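Local coordinates for hypothetical protein (Pyrococcus furiosus, PDB 2FZF), which is of unknown function but belongs to the rubrerythrin family of the ferritin clan, so it probably carries a carboxylate-bridged diiron site within a four-helix bundle, at residues 60-65 and 115-120. Sequence-based numbering, arbitrary orientation.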
loop_
_atom_site.group_PDB
_atom_site.type_symbol
_atom_site.label_atom_id
_atom_site.label_comp_id
_atom_site.label_asym_id
_atom_site.label_seq_id
_atom_site.Cartn_x
_atom_site.Cartn_y
_atom_site.Cartn_z
ATOM N N GLU A 60 -0.995 -5.290 11.649
ATOM C CA GLU A 60 -2.348 -5.814 11.808
ATOM C C GLU A 60 -2.827 -6.437 10.516
ATOM O O GLU A 60 -3.314 -7.570 10.490
ATOM C CB GLU A 60 -3.298 -4.691 12.237
ATOM C CG GLU A 60 -2.900 -4.045 13.558
ATOM C CD GLU A 60 -3.951 -3.103 14.117
ATOM O OE1 GLU A 60 -5.095 -3.559 14.356
ATOM O OE2 GLU A 60 -3.629 -1.909 14.328
ATOM N N GLU A 61 -2.684 -5.675 9.439
ATOM C CA GLU A 61 -3.077 -6.127 8.114
ATOM C C GLU A 61 -2.522 -7.519 7.810
ATOM O O GLU A 61 -3.249 -8.383 7.330
ATOM C CB GLU A 61 -2.575 -5.134 7.068
ATOM C CG GLU A 61 -3.544 -4.017 6.757
ATOM C CD GLU A 61 -4.694 -4.498 5.899
ATOM O OE1 GLU A 61 -5.471 -3.646 5.402
ATOM O OE2 GLU A 61 -4.819 -5.735 5.718
ATOM N N GLU A 62 -1.244 -7.737 8.098
ATOM C CA GLU A 62 -0.625 -9.020 7.820
ATOM C C GLU A 62 -0.831 -10.084 8.878
ATOM O O GLU A 62 -0.213 -11.146 8.802
ATOM C CB GLU A 62 0.883 -8.843 7.572
ATOM C CG GLU A 62 1.215 -8.091 6.274
ATOM C CD GLU A 62 2.691 -8.137 5.902
ATOM O OE1 GLU A 62 3.265 -9.253 5.812
ATOM O OE2 GLU A 62 3.266 -7.047 5.688
ATOM N N LYS A 63 -1.677 -9.817 9.870
ATOM C CA LYS A 63 -1.916 -10.808 10.928
ATOM C C LYS A 63 -2.767 -11.950 10.405
ATOM O O LYS A 63 -2.578 -13.106 10.784
ATOM C CB LYS A 63 -2.620 -10.167 12.132
ATOM C CG LYS A 63 -1.718 -9.304 13.001
ATOM C CD LYS A 63 -2.518 -8.446 13.989
ATOM C CE LYS A 63 -1.618 -7.403 14.673
ATOM N NZ LYS A 63 -2.371 -6.272 15.289
ATOM N N LYS A 64 -3.701 -11.615 9.523
ATOM C CA LYS A 64 -4.591 -12.602 8.951
ATOM C C LYS A 64 -3.941 -13.457 7.869
ATOM O O LYS A 64 -4.524 -14.451 7.446
ATOM C CB LYS A 64 -5.819 -11.908 8.372
ATOM C CG LYS A 64 -5.499 -11.023 7.186
ATOM C CD LYS A 64 -6.745 -10.440 6.556
ATOM C CE LYS A 64 -6.471 -10.075 5.103
ATOM N NZ LYS A 64 -5.267 -9.189 4.933
ATOM N N HIS A 65 -2.748 -13.080 7.417
ATOM C CA HIS A 65 -2.060 -13.834 6.365
ATOM C C HIS A 65 -1.740 -15.268 6.793
ATOM O O HIS A 65 -1.918 -16.217 6.029
ATOM C CB HIS A 65 -0.751 -13.146 5.964
ATOM C CG HIS A 65 -0.927 -11.884 5.172
ATOM N ND1 HIS A 65 -2.163 -11.353 4.867
ATOM C CD2 HIS A 65 -0.014 -11.047 4.624
ATOM C CE1 HIS A 65 -2.002 -10.241 4.171
ATOM N NE2 HIS A 65 -0.708 -10.034 4.009
ATOM N N LYS A 115 12.172 -4.779 1.422
ATOM C CA LYS A 115 12.881 -5.781 0.646
ATOM C C LYS A 115 12.147 -7.097 0.837
ATOM O O LYS A 115 11.850 -7.814 -0.123
ATOM C CB LYS A 115 14.310 -5.911 1.151
ATOM C CG LYS A 115 15.190 -6.769 0.271
ATOM C CD LYS A 115 15.494 -6.054 -1.035
ATOM C CE LYS A 115 16.208 -6.960 -2.010
ATOM N NZ LYS A 115 16.167 -6.369 -3.369
ATOM N N ALA A 116 11.857 -7.407 2.094
ATOM C CA ALA A 116 11.134 -8.622 2.415
ATOM C C ALA A 116 9.738 -8.594 1.780
ATOM O O ALA A 116 9.242 -9.625 1.345
ATOM C CB ALA A 116 11.031 -8.788 3.915
ATOM N N GLU A 117 9.104 -7.425 1.722
ATOM C CA GLU A 117 7.778 -7.346 1.128
ATOM C C GLU A 117 7.899 -7.498 -0.390
ATOM O O GLU A 117 6.993 -8.005 -1.068
ATOM C CB GLU A 117 7.099 -6.020 1.475
ATOM C CG GLU A 117 6.931 -5.744 2.973
ATOM C CD GLU A 117 5.926 -6.656 3.654
ATOM O OE1 GLU A 117 6.277 -7.804 3.991
ATOM O OE2 GLU A 117 4.774 -6.231 3.850
ATOM N N GLU A 118 9.038 -7.062 -0.911
ATOM C CA GLU A 118 9.328 -7.148 -2.328
ATOM C C GLU A 118 9.379 -8.615 -2.704
ATOM O O GLU A 118 8.630 -9.070 -3.571
ATOM C CB GLU A 118 10.674 -6.488 -2.629
ATOM C CG GLU A 118 11.082 -6.517 -4.089
ATOM C CD GLU A 118 12.469 -5.928 -4.319
ATOM O OE1 GLU A 118 13.453 -6.468 -3.765
ATOM O OE2 GLU A 118 12.572 -4.922 -5.056
ATOM N N ILE A 119 10.248 -9.374 -2.048
ATOM C CA ILE A 119 10.331 -10.789 -2.384
ATOM C C ILE A 119 9.037 -11.547 -2.090
ATOM O O ILE A 119 8.733 -12.496 -2.791
ATOM C CB ILE A 119 11.527 -11.498 -1.666
ATOM C CG1 ILE A 119 12.850 -11.118 -2.348
ATOM C CG2 ILE A 119 11.384 -13.014 -1.752
ATOM C CD1 ILE A 119 13.372 -9.749 -1.955
ATOM N N ALA A 120 8.279 -11.130 -1.075
ATOM C CA ALA A 120 7.026 -11.805 -0.708
ATOM C C ALA A 120 5.919 -11.711 -1.769
ATOM O O ALA A 120 5.292 -12.720 -2.122
ATOM C CB ALA A 120 6.513 -11.271 0.615
#
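Glu62 and Glu117 are the closest backbone pair, with CA atoms 10.9 Å apart, so only long side chains can span the gap between the break that separates helices 51-61 and 63-76 and the middle of helix 103-129. Glu62 points at its partner and runs extended beyond CG (chi2 -169°). Glu117 starts off to one side; the bend at its second torsion (chi2 -69°) swings the carboxylate round to meet Glu62 from the opposite direction. The two carboxylate planes lie 18° from parallel. Glu62 OE2 and Glu117 OE2 are modelled 2.5 Å apart, a spacing to be read cautiously at this resolution, while Glu62 OE1 stands 3.8 Å from Glu117 OE1. Both residues are buried in the bundle, and both touch Tyr39 of helix 21-44. Glu32 and Glu147 bring further carboxylates to Glu62, and Glu147 also approaches Glu117, which touches His150. Away from this core, Lys64 NZ bonds to Glu61 O (3.2 Å) and makes a salt bridge to Glu61 OE2 (3.6 Å). Replacing Glu62 with alanine would probably open a gap opposite Glu117 and deprive the cluster of an acid reaching in from the helix break. Such a gathering of buried carboxylates, with His65 and His150 each three residues after a glutamate, is consistent with the paired ExxH ligand motifs of a rubrerythrin-type diiron centre, where metal ions would offset the concentrated negative charge.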